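Local coordinates for protein adenosine kinase, putative (Trypanosoma brucei, PDB 3OTX) that probably phosphorylates adenosine and related nucleosides at the expense of ATP, giving AMP in the purine salvage pathway, at residues A6-P16 with Y81-I92. The protein carries 1 engineered substitution. Residues are numbered along the deposited sequence; the frame is centred on the assembly and turned at random.
With AP5 (bis(adenosine)-5'-pentaphosphate), chain C.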
ATOM      1  N   ALA A   6     -20.662   5.001 -11.624  1.00 29.56           N
ATOM      2  CA  ALA A   6     -20.105   3.618 -11.383  1.00 32.18           C
ATOM      3  C   ALA A   6     -18.592   3.584 -11.561  1.00 27.33           C
ATOM      4  O   ALA A   6     -18.092   3.861 -12.651  1.00 30.97           O
ATOM      5  CB  ALA A   6     -20.751   2.617 -12.313  1.00 36.07           C
ATOM      6  N   PRO A   7     -17.851   3.220 -10.499  1.00 23.79           N
ATOM      7  CA  PRO A   7     -16.398   3.302 -10.550  1.00 21.74           C
ATOM      8  C   PRO A   7     -15.824   2.298 -11.510  1.00 22.29           C
ATOM      9  O   PRO A   7     -16.341   1.173 -11.621  1.00 21.84           O
ATOM     10  CB  PRO A   7     -15.966   2.923  -9.128  1.00 22.60           C
ATOM     11  CG  PRO A   7     -17.090   2.106  -8.588  1.00 27.52           C
ATOM     12  CD  PRO A   7     -18.330   2.683  -9.219  1.00 19.58           C
ATOM     13  N   LEU A   8     -14.724   2.693 -12.150  1.00 18.98           N
ATOM     14  CA  LEU A   8     -13.899   1.750 -12.886  1.00 18.51           C
ATOM     15  C   LEU A   8     -13.429   0.660 -11.943  1.00 16.76           C
ATOM     16  O   LEU A   8     -13.146   0.907 -10.758  1.00 19.19           O
ATOM     17  CB  LEU A   8     -12.668   2.427 -13.456  1.00 18.79           C
ATOM     18  CG  LEU A   8     -12.928   3.516 -14.505  1.00 24.92           C
ATOM     19  CD1 LEU A   8     -11.612   4.181 -14.847  1.00 29.67           C
ATOM     20  CD2 LEU A   8     -13.619   2.950 -15.767  1.00 26.61           C
ATOM     21  N   ARG A   9     -13.341  -0.547 -12.471  1.00 17.42           N
ATOM     22  CA  ARG A   9     -12.823  -1.687 -11.690  1.00 15.21           C
ATOM     23  C   ARG A   9     -11.326  -1.556 -11.399  1.00 17.16           C
ATOM     24  O   ARG A   9     -10.517  -1.164 -12.258  1.00 16.17           O
ATOM     25  CB  ARG A   9     -13.130  -3.000 -12.427  1.00 17.34           C
ATOM     26  CG  ARG A   9     -14.628  -3.340 -12.489  1.00 25.01           C
ATOM     27  CD  ARG A   9     -15.030  -4.191 -11.291  1.00 40.86           C
ATOM     28  NE  ARG A   9     -14.305  -5.465 -11.238  1.00 56.06           N
ATOM     29  CZ  ARG A   9     -14.593  -6.474 -10.415  1.00 67.99           C
ATOM     30  NH1 ARG A   9     -15.601  -6.394  -9.558  1.00 73.11           N
ATOM     31  NH2 ARG A   9     -13.866  -7.578 -10.449  1.00 73.03           N
ATOM     32  N   VAL A  10     -10.983  -1.879 -10.149  1.00 13.32           N
ATOM     33  CA  VAL A  10      -9.651  -1.728  -9.621  1.00 11.37           C
ATOM     34  C   VAL A  10      -9.095  -3.101  -9.281  1.00 14.53           C
ATOM     35  O   VAL A  10      -9.795  -3.943  -8.684  1.00 14.73           O
ATOM     36  CB  VAL A  10      -9.668  -0.814  -8.360  1.00 12.24           C
ATOM     37  CG1 VAL A  10      -8.305  -0.807  -7.702  1.00 15.31           C
ATOM     38  CG2 VAL A  10     -10.050   0.639  -8.742  1.00 14.16           C
ATOM     39  N   TYR A  11      -7.853  -3.330  -9.687  1.00 12.52           N
ATOM     40  CA  TYR A  11      -7.117  -4.540  -9.375  1.00 10.31           C
ATOM     41  C   TYR A  11      -6.011  -4.170  -8.425  1.00 12.51           C
ATOM     42  O   TYR A  11      -5.187  -3.301  -8.759  1.00 12.19           O
ATOM     43  CB  TYR A  11      -6.501  -5.086 -10.674  1.00 11.68           C
ATOM     44  CG  TYR A  11      -5.659  -6.338 -10.523  1.00  9.61           C
ATOM     45  CD1 TYR A  11      -6.228  -7.593 -10.828  1.00 13.20           C
ATOM     46  CD2 TYR A  11      -4.313  -6.274 -10.119  1.00 10.99           C
ATOM     47  CE1 TYR A  11      -5.490  -8.761 -10.691  1.00 13.15           C
ATOM     48  CE2 TYR A  11      -3.548  -7.461  -9.978  1.00 12.00           C
ATOM     49  CZ  TYR A  11      -4.154  -8.687 -10.263  1.00 12.59           C
ATOM     50  OH  TYR A  11      -3.395  -9.834 -10.148  1.00 13.58           O
ATOM     51  N   VAL A  12      -5.970  -4.813  -7.257  1.00 11.02           N
ATOM     52  CA  VAL A  12      -4.917  -4.544  -6.280  1.00  9.99           C
ATOM     53  C   VAL A  12      -4.161  -5.829  -5.996  1.00 10.83           C
ATOM     54  O   VAL A  12      -4.781  -6.883  -5.829  1.00 13.01           O
ATOM     55  CB  VAL A  12      -5.542  -4.081  -4.935  1.00 10.89           C
ATOM     56  CG1 VAL A  12      -4.472  -3.954  -3.803  1.00 11.73           C
ATOM     57  CG2 VAL A  12      -6.319  -2.776  -5.114  1.00 12.57           C
ATOM     58  N   GLN A  13      -2.833  -5.746  -5.907  1.00 10.93           N
ATOM     59  CA  GLN A  13      -2.021  -6.923  -5.563  1.00  9.30           C
ATOM     60  C   GLN A  13      -1.016  -6.533  -4.500  1.00 10.52           C
ATOM     61  O   GLN A  13      -0.344  -5.477  -4.586  1.00 11.73           O
ATOM     62  CB  GLN A  13      -1.339  -7.492  -6.825  1.00 10.87           C
ATOM     63  CG  GLN A  13      -0.477  -8.752  -6.562  1.00 11.02           C
ATOM     64  CD  GLN A  13      -0.243  -9.603  -7.799  1.00 14.62           C
ATOM     65  OE1 GLN A  13       0.804 -10.286  -7.923  1.00 18.01           O
ATOM     66  NE2 GLN A  13      -1.199  -9.609  -8.699  1.00 10.94           N
ATOM     67  N   CYS A  14      -0.908  -7.397  -3.485  1.00 11.46           N
ATOM     68  CA  CYS A  14       0.031  -7.153  -2.392  1.00 11.42           C
ATOM     69  C   CYS A  14       0.163  -8.476  -1.610  1.00 10.65           C
ATOM     70  O   CYS A  14      -0.155  -9.576  -2.124  1.00 12.00           O
ATOM     71  CB  CYS A  14      -0.511  -6.003  -1.520  1.00 11.76           C
ATOM     72  SG  CYS A  14       0.631  -5.339  -0.284  1.00 12.44           S
ATOM     73  N   ASN A  15       0.673  -8.360  -0.391  1.00 11.64           N
ATOM     74  CA  ASN A  15       0.910  -9.494   0.514  1.00 10.03           C
ATOM     75  C   ASN A  15      -0.090  -9.424   1.642  1.00 11.46           C
ATOM     76  O   ASN A  15      -0.058  -8.469   2.431  1.00 12.07           O
ATOM     77  CB  ASN A  15       2.315  -9.341   1.103  1.00 12.54           C
ATOM     78  CG  ASN A  15       3.386  -9.203   0.021  1.00 14.79           C
ATOM     79  OD1 ASN A  15       3.362  -9.938  -0.960  1.00 15.01           O
ATOM     80  ND2 ASN A  15       4.356  -8.261   0.202  1.00 12.58           N
ATOM     81  N   PRO A  16      -1.022 -10.393   1.712  1.00 12.45           N
ATOM     82  CA  PRO A  16      -2.060 -10.278   2.731  1.00 13.15           C
ATOM     83  C   PRO A  16      -1.469 -10.747   4.069  1.00 12.88           C
ATOM     84  O   PRO A  16      -0.951 -11.863   4.161  1.00 14.56           O
ATOM     85  CB  PRO A  16      -3.182 -11.205   2.221  1.00 14.38           C
ATOM     86  CG  PRO A  16      -2.520 -12.138   1.250  1.00 12.40           C
ATOM     87  CD  PRO A  16      -1.322 -11.430   0.692  1.00 14.49           C
ATOM     88  N   TYR A  81     -21.097  -0.563  -4.537  1.00 19.28           N
ATOM     89  CA  TYR A  81     -20.453  -1.404  -5.537  1.00 19.43           C
ATOM     90  C   TYR A  81     -19.703  -2.570  -4.933  1.00 17.61           C
ATOM     91  O   TYR A  81     -18.715  -3.025  -5.471  1.00 17.62           O
ATOM     92  CB  TYR A  81     -19.522  -0.553  -6.414  1.00 19.97           C
ATOM     93  CG  TYR A  81     -20.315   0.488  -7.119  1.00 23.46           C
ATOM     94  CD1 TYR A  81     -21.062   0.164  -8.246  1.00 25.89           C
ATOM     95  CD2 TYR A  81     -20.403   1.794  -6.603  1.00 23.40           C
ATOM     96  CE1 TYR A  81     -21.857   1.123  -8.865  1.00 24.60           C
ATOM     97  CE2 TYR A  81     -21.192   2.758  -7.219  1.00 23.44           C
ATOM     98  CZ  TYR A  81     -21.900   2.410  -8.336  1.00 28.27           C
ATOM     99  OH  TYR A  81     -22.665   3.377  -8.934  1.00 38.24           O
ATOM    100  N   LYS A  82     -20.218  -3.076  -3.812  1.00 19.44           N
ATOM    101  CA  LYS A  82     -19.648  -4.287  -3.220  1.00 19.56           C
ATOM    102  C   LYS A  82     -19.737  -5.406  -4.235  1.00 18.04           C
ATOM    103  O   LYS A  82     -20.762  -5.565  -4.911  1.00 20.22           O
ATOM    104  CB  LYS A  82     -20.369  -4.670  -1.929  1.00 21.05           C
ATOM    105  CG  LYS A  82     -20.124  -3.688  -0.808  1.00 21.28           C
ATOM    106  CD  LYS A  82     -20.736  -4.160   0.510  1.00 26.84           C
ATOM    107  CE  LYS A  82     -20.634  -3.041   1.526  1.00 42.66           C
ATOM    108  NZ  LYS A  82     -21.383  -3.349   2.775  1.00 53.40           N
ATOM    109  N   GLY A  83     -18.645  -6.134  -4.385  1.00 16.91           N
ATOM    110  CA  GLY A  83     -18.561  -7.235  -5.348  1.00 20.23           C
ATOM    111  C   GLY A  83     -18.281  -6.775  -6.764  1.00 23.23           C
ATOM    112  O   GLY A  83     -18.065  -7.619  -7.647  1.00 25.14           O
ATOM    113  N   LYS A  84     -18.301  -5.449  -6.991  1.00 18.38           N
ATOM    114  CA  LYS A  84     -18.286  -4.878  -8.325  1.00 19.58           C
ATOM    115  C   LYS A  84     -17.240  -3.813  -8.506  1.00 19.63           C
ATOM    116  O   LYS A  84     -17.350  -3.006  -9.439  1.00 25.57           O
ATOM    117  CB  LYS A  84     -19.643  -4.233  -8.672  1.00 20.76           C
ATOM    118  CG  LYS A  84     -20.870  -5.129  -8.577  1.00 29.59           C
ATOM    119  CD  LYS A  84     -22.100  -4.297  -8.950  1.00 40.26           C
ATOM    120  CE  LYS A  84     -23.389  -4.994  -8.572  1.00 47.67           C
ATOM    121  NZ  LYS A  84     -24.510  -4.017  -8.514  1.00 47.77           N
ATOM    122  N   PHE A  85     -16.244  -3.774  -7.623  1.00 14.48           N
ATOM    123  CA  PHE A  85     -15.293  -2.664  -7.662  1.00 15.76           C
ATOM    124  C   PHE A  85     -13.848  -3.136  -7.580  1.00 14.84           C
ATOM    125  O   PHE A  85     -13.138  -3.116  -8.589  1.00 15.12           O
ATOM    126  CB  PHE A  85     -15.671  -1.625  -6.593  1.00 17.12           C
ATOM    127  CG  PHE A  85     -14.747  -0.447  -6.513  1.00 13.51           C
ATOM    128  CD1 PHE A  85     -14.130   0.085  -7.634  1.00 16.13           C
ATOM    129  CD2 PHE A  85     -14.488   0.129  -5.271  1.00 16.61           C
ATOM    130  CE1 PHE A  85     -13.237   1.177  -7.500  1.00 15.67           C
ATOM    131  CE2 PHE A  85     -13.604   1.235  -5.139  1.00 19.48           C
ATOM    132  CZ  PHE A  85     -13.001   1.764  -6.247  1.00 16.99           C
ATOM    133  N   VAL A  86     -13.404  -3.603  -6.417  1.00 12.32           N
ATOM    134  CA  VAL A  86     -12.024  -4.012  -6.232  1.00 13.30           C
ATOM    135  C   VAL A  86     -11.848  -5.526  -6.223  1.00 12.24           C
ATOM    136  O   VAL A  86     -12.637  -6.253  -5.614  1.00 13.40           O
ATOM    137  CB  VAL A  86     -11.460  -3.461  -4.880  1.00 14.50           C
ATOM    138  CG1 VAL A  86     -10.009  -3.965  -4.631  1.00 16.76           C
ATOM    139  CG2 VAL A  86     -11.555  -1.943  -4.786  1.00 17.75           C
ATOM    140  N   THR A  87     -10.845  -5.995  -6.961  1.00 11.31           N
ATOM    141  CA  THR A  87     -10.398  -7.380  -6.841  1.00 11.70           C
ATOM    142  C   THR A  87      -8.995  -7.334  -6.272  1.00 14.06           C
ATOM    143  O   THR A  87      -8.193  -6.516  -6.682  1.00 12.99           O
ATOM    144  CB  THR A  87     -10.325  -8.057  -8.221  1.00 14.64           C
ATOM    145  OG1 THR A  87     -11.637  -8.116  -8.757  1.00 16.26           O
ATOM    146  CG2 THR A  87      -9.783  -9.459  -8.098  1.00 13.46           C
ATOM    147  N   TYR A  88      -8.732  -8.174  -5.278  1.00 11.80           N
ATOM    148  CA  TYR A  88      -7.429  -8.239  -4.609  1.00 10.91           C
ATOM    149  C   TYR A  88      -6.803  -9.587  -4.909  1.00 11.47           C
ATOM    150  O   TYR A  88      -7.485 -10.635  -4.846  1.00 13.27           O
ATOM    151  CB  TYR A  88      -7.620  -8.105  -3.081  1.00 11.48           C
ATOM    152  CG  TYR A  88      -6.365  -8.246  -2.299  1.00 10.24           C
ATOM    153  CD1 TYR A  88      -5.607  -7.129  -1.968  1.00  9.54           C
ATOM    154  CD2 TYR A  88      -5.942  -9.498  -1.830  1.00 12.56           C
ATOM    155  CE1 TYR A  88      -4.391  -7.249  -1.218  1.00  9.43           C
ATOM    156  CE2 TYR A  88      -4.765  -9.634  -1.094  1.00 11.27           C
ATOM    157  CZ  TYR A  88      -4.000  -8.513  -0.782  1.00 11.75           C
ATOM    158  OH  TYR A  88      -2.836  -8.651  -0.039  1.00 11.71           O
ATOM    159  N   VAL A  89      -5.519  -9.556  -5.227  1.00  9.97           N
ATOM    160  CA  VAL A  89      -4.735 -10.774  -5.459  1.00 11.60           C
ATOM    161  C   VAL A  89      -3.555 -10.841  -4.484  1.00 10.98           C
ATOM    162  O   VAL A  89      -2.804  -9.870  -4.324  1.00 11.19           O
ATOM    163  CB  VAL A  89      -4.253 -10.854  -6.942  1.00 11.40           C
ATOM    164  CG1 VAL A  89      -3.258 -11.994  -7.197  1.00 14.16           C
ATOM    165  CG2 VAL A  89      -5.462 -11.092  -7.834  1.00 11.33           C
ATOM    166  N   GLY A  90      -3.393 -12.009  -3.858  1.00 12.06           N
ATOM    167  CA  GLY A  90      -2.233 -12.336  -3.053  1.00 12.16           C
ATOM    168  C   GLY A  90      -2.329 -13.802  -2.674  1.00 10.93           C
ATOM    169  O   GLY A  90      -3.211 -14.509  -3.161  1.00 12.57           O
ATOM    170  N   CYS A  91      -1.419 -14.280  -1.804  1.00 11.15           N
ATOM    171  CA  CYS A  91      -1.358 -15.684  -1.499  1.00 11.96           C
ATOM    172  C   CYS A  91      -1.454 -15.846   0.020  1.00 11.77           C
ATOM    173  O   CYS A  91      -0.772 -15.139   0.771  1.00 12.20           O
ATOM    174  CB  CYS A  91      -0.068 -16.288  -2.067  1.00 12.03           C
ATOM    175  SG  CYS A  91       0.086 -18.078  -1.827  1.00 15.53           S
ATOM    176  N   ILE A  92      -2.305 -16.777   0.434  1.00 12.94           N
ATOM    177  CA  ILE A  92      -2.505 -17.105   1.837  1.00 12.51           C
ATOM    178  C   ILE A  92      -2.456 -18.612   1.996  1.00 14.81           C
ATOM    179  O   ILE A  92      -2.352 -19.347   0.991  1.00 15.80           O
ATOM    180  CB  ILE A  92      -3.894 -16.643   2.358  1.00 14.51           C
ATOM    181  CG1 ILE A  92      -5.059 -17.261   1.534  1.00 13.05           C
ATOM    182  CG2 ILE A  92      -4.006 -15.125   2.381  1.00 16.11           C
ATOM    183  CD1 ILE A  92      -6.461 -16.996   2.101  1.00 13.97           C
TER
HETATM  184  PA  AP5 C 346       1.633  10.502   5.791  1.00 14.08           P
HETATM  185  O1A AP5 C 346       2.172  10.622   7.213  1.00 14.78           O
HETATM  186  O2A AP5 C 346       2.420  11.290   4.763  1.00 15.80           O
HETATM  187  O3A AP5 C 346       1.580   8.985   5.255  1.00 14.22           O
HETATM  188  PB  AP5 C 346       2.661   7.819   5.535  1.00 14.59           P
HETATM  189  O1B AP5 C 346       3.986   8.355   5.979  1.00 15.34           O
HETATM  190  O2B AP5 C 346       2.641   6.932   4.338  1.00 16.02           O
HETATM  191  O3B AP5 C 346       1.931   7.114   6.762  1.00 15.66           O
HETATM  192  PG  AP5 C 346       2.432   6.130   7.910  1.00 20.12           P
HETATM  193  O1G AP5 C 346       1.491   6.302   9.063  1.00 28.34           O
HETATM  194  O2G AP5 C 346       3.838   6.390   8.402  1.00 21.35           O
HETATM  195  O3G AP5 C 346       2.174   4.765   7.218  1.00 19.99           O
HETATM  196  PD  AP5 C 346       2.432   3.258   7.743  1.00 19.89           P
HETATM  197  O1D AP5 C 346       3.023   3.182   9.139  1.00 21.05           O
HETATM  198  O2D AP5 C 346       3.155   2.573   6.617  1.00 20.75           O
HETATM  199  O3D AP5 C 346       0.916   2.733   7.884  1.00 16.42           O
HETATM  200  PE  AP5 C 346       0.024   2.083   6.706  1.00 18.91           P
HETATM  201  O1E AP5 C 346       0.270   2.822   5.421  1.00 20.09           O
HETATM  202  O2E AP5 C 346      -1.418   1.958   7.191  1.00 21.15           O
HETATM  203  O5F AP5 C 346       0.077  10.886   5.834  1.00 13.22           O
HETATM  204  C5F AP5 C 346      -0.753  10.704   4.687  1.00 13.47           C
HETATM  205  C4F AP5 C 346      -1.943  11.627   4.795  1.00 11.80           C
HETATM  206  O4F AP5 C 346      -2.614  11.417   6.044  1.00 15.07           O
HETATM  207  C3F AP5 C 346      -1.596  13.112   4.835  1.00 14.08           C
HETATM  208  O3F AP5 C 346      -1.500  13.615   3.524  1.00 15.69           O
HETATM  209  C2F AP5 C 346      -2.704  13.705   5.657  1.00 17.57           C
HETATM  210  O2F AP5 C 346      -3.842  13.897   4.855  1.00 17.61           O
HETATM  211  C1F AP5 C 346      -3.022  12.582   6.649  1.00 14.42           C
HETATM  212  N9A AP5 C 346      -2.279  12.697   7.937  1.00 15.43           N
HETATM  213  C8A AP5 C 346      -1.228  11.885   8.372  1.00 13.65           C
HETATM  214  N7A AP5 C 346      -0.856  12.318   9.608  1.00 16.39           N
HETATM  215  C5A AP5 C 346      -1.648  13.358   9.962  1.00 16.49           C
HETATM  216  C6A AP5 C 346      -1.746  14.137  11.094  1.00 22.18           C
HETATM  217  N6A AP5 C 346      -1.026  13.883  12.189  1.00 26.43           N
HETATM  218  N1A AP5 C 346      -2.698  15.126  11.138  1.00 25.29           N
HETATM  219  C2A AP5 C 346      -3.577  15.347  10.089  1.00 25.08           C
HETATM  220  N3A AP5 C 346      -3.477  14.553   8.967  1.00 18.78           N
HETATM  221  C4A AP5 C 346      -2.556  13.571   8.912  1.00 17.69           C
HETATM  222  O5J AP5 C 346       0.660   0.599   6.528  1.00 19.13           O
HETATM  223  C5J AP5 C 346       0.626  -0.315   7.612  1.00 17.96           C
HETATM  224  C4J AP5 C 346       0.494  -1.682   6.962  1.00 11.65           C
HETATM  225  O4J AP5 C 346       1.723  -2.060   6.321  1.00 15.56           O
HETATM  226  C3J AP5 C 346       0.259  -2.819   7.961  1.00 12.83           C
HETATM  227  O3J AP5 C 346      -1.116  -3.195   7.874  1.00 14.33           O
HETATM  228  C2J AP5 C 346       1.225  -3.932   7.522  1.00 14.02           C
HETATM  229  O2J AP5 C 346       0.616  -5.215   7.437  1.00 14.13           O
HETATM  230  C1J AP5 C 346       1.656  -3.454   6.158  1.00 14.74           C
HETATM  231  N9B AP5 C 346       2.952  -3.998   5.724  1.00 10.32           N
HETATM  232  C8B AP5 C 346       4.135  -3.852   6.397  1.00 11.93           C
HETATM  233  N7B AP5 C 346       5.075  -4.536   5.694  1.00 14.87           N
HETATM  234  C5B AP5 C 346       4.488  -5.099   4.592  1.00  9.35           C
HETATM  235  C6B AP5 C 346       4.984  -5.883   3.542  1.00 10.20           C
HETATM  236  N6B AP5 C 346       6.248  -6.329   3.475  1.00 11.62           N
HETATM  237  N1B AP5 C 346       4.064  -6.297   2.618  1.00 11.27           N
HETATM  238  C2B AP5 C 346       2.745  -5.908   2.603  1.00 11.88           C
HETATM  239  N3B AP5 C 346       2.248  -5.174   3.661  1.00 11.58           N
HETATM  240  C4B AP5 C 346       3.135  -4.754   4.612  1.00  9.40           C
HETATM  241  O   HOH W   1     -18.069  -0.582 -10.454  1.00 19.78           O
HETATM  242  O   HOH W   2     -11.492  -5.597 -10.276  1.00 15.79           O
HETATM  243  O   HOH W   3       0.927 -12.520  -1.854  1.00 13.59           O
HETATM  244  O   HOH W   4      -1.761  -6.599   1.417  1.00  9.86           O
HETATM  245  O   HOH W   5      -0.315 -14.513   3.522  1.00 11.04           O
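Strands 10-13 and 86-89 pair in parallel inside the large central sheet of the ribokinase-type (PfkB) fold, V10 set against V86 and Q13 against V89. Five backbone hydrogen bonds alternate between the two strands and the residues flanking them, from V10 N to F85 O (2.9 Å) to the longer C14 N to V89 O (3.2 Å). On one side of the sheet V10, V12, V86 and Y88 meet: CG2 of V12 touches CG1 of V86, while CG1 of V12 rests on CD1 of Y88 at 3.8 Å. In Y88, CG anti to the backbone N (chi1 176°) carries the ring along toward C14 and P16, and its hydroxyl comes 3.2 Å from CD of P16; a water joins that hydroxyl to N15 O. On the other side V89 packs against the ends of both Y11 and Q13, CG2 3.3 Å from Y11 OH and CG1 against Q13 NE2. Before the strands, P7 wedges between two rings, CD centred over a face of Y81 (3.4 Å to the centroid) and CG over a face of F85 in a second CH-pi contact. R9, bent at chi2 and chi3, brings its guanidinium over F85 O; NH1 makes a weak bond to G83 O, but the main partner of the charge is E162, in a salt bridge from NH2. N15, in the loop after strand 10-13, is part of the adenosine-binding site, and its ND2 donates almost straight (171°) to N1B of AP5. Strand 165-169 continues the sheet beyond 10-13, helix 154-162 packs over Y11 and T87, and helix 66-76 covers V86 and Y88.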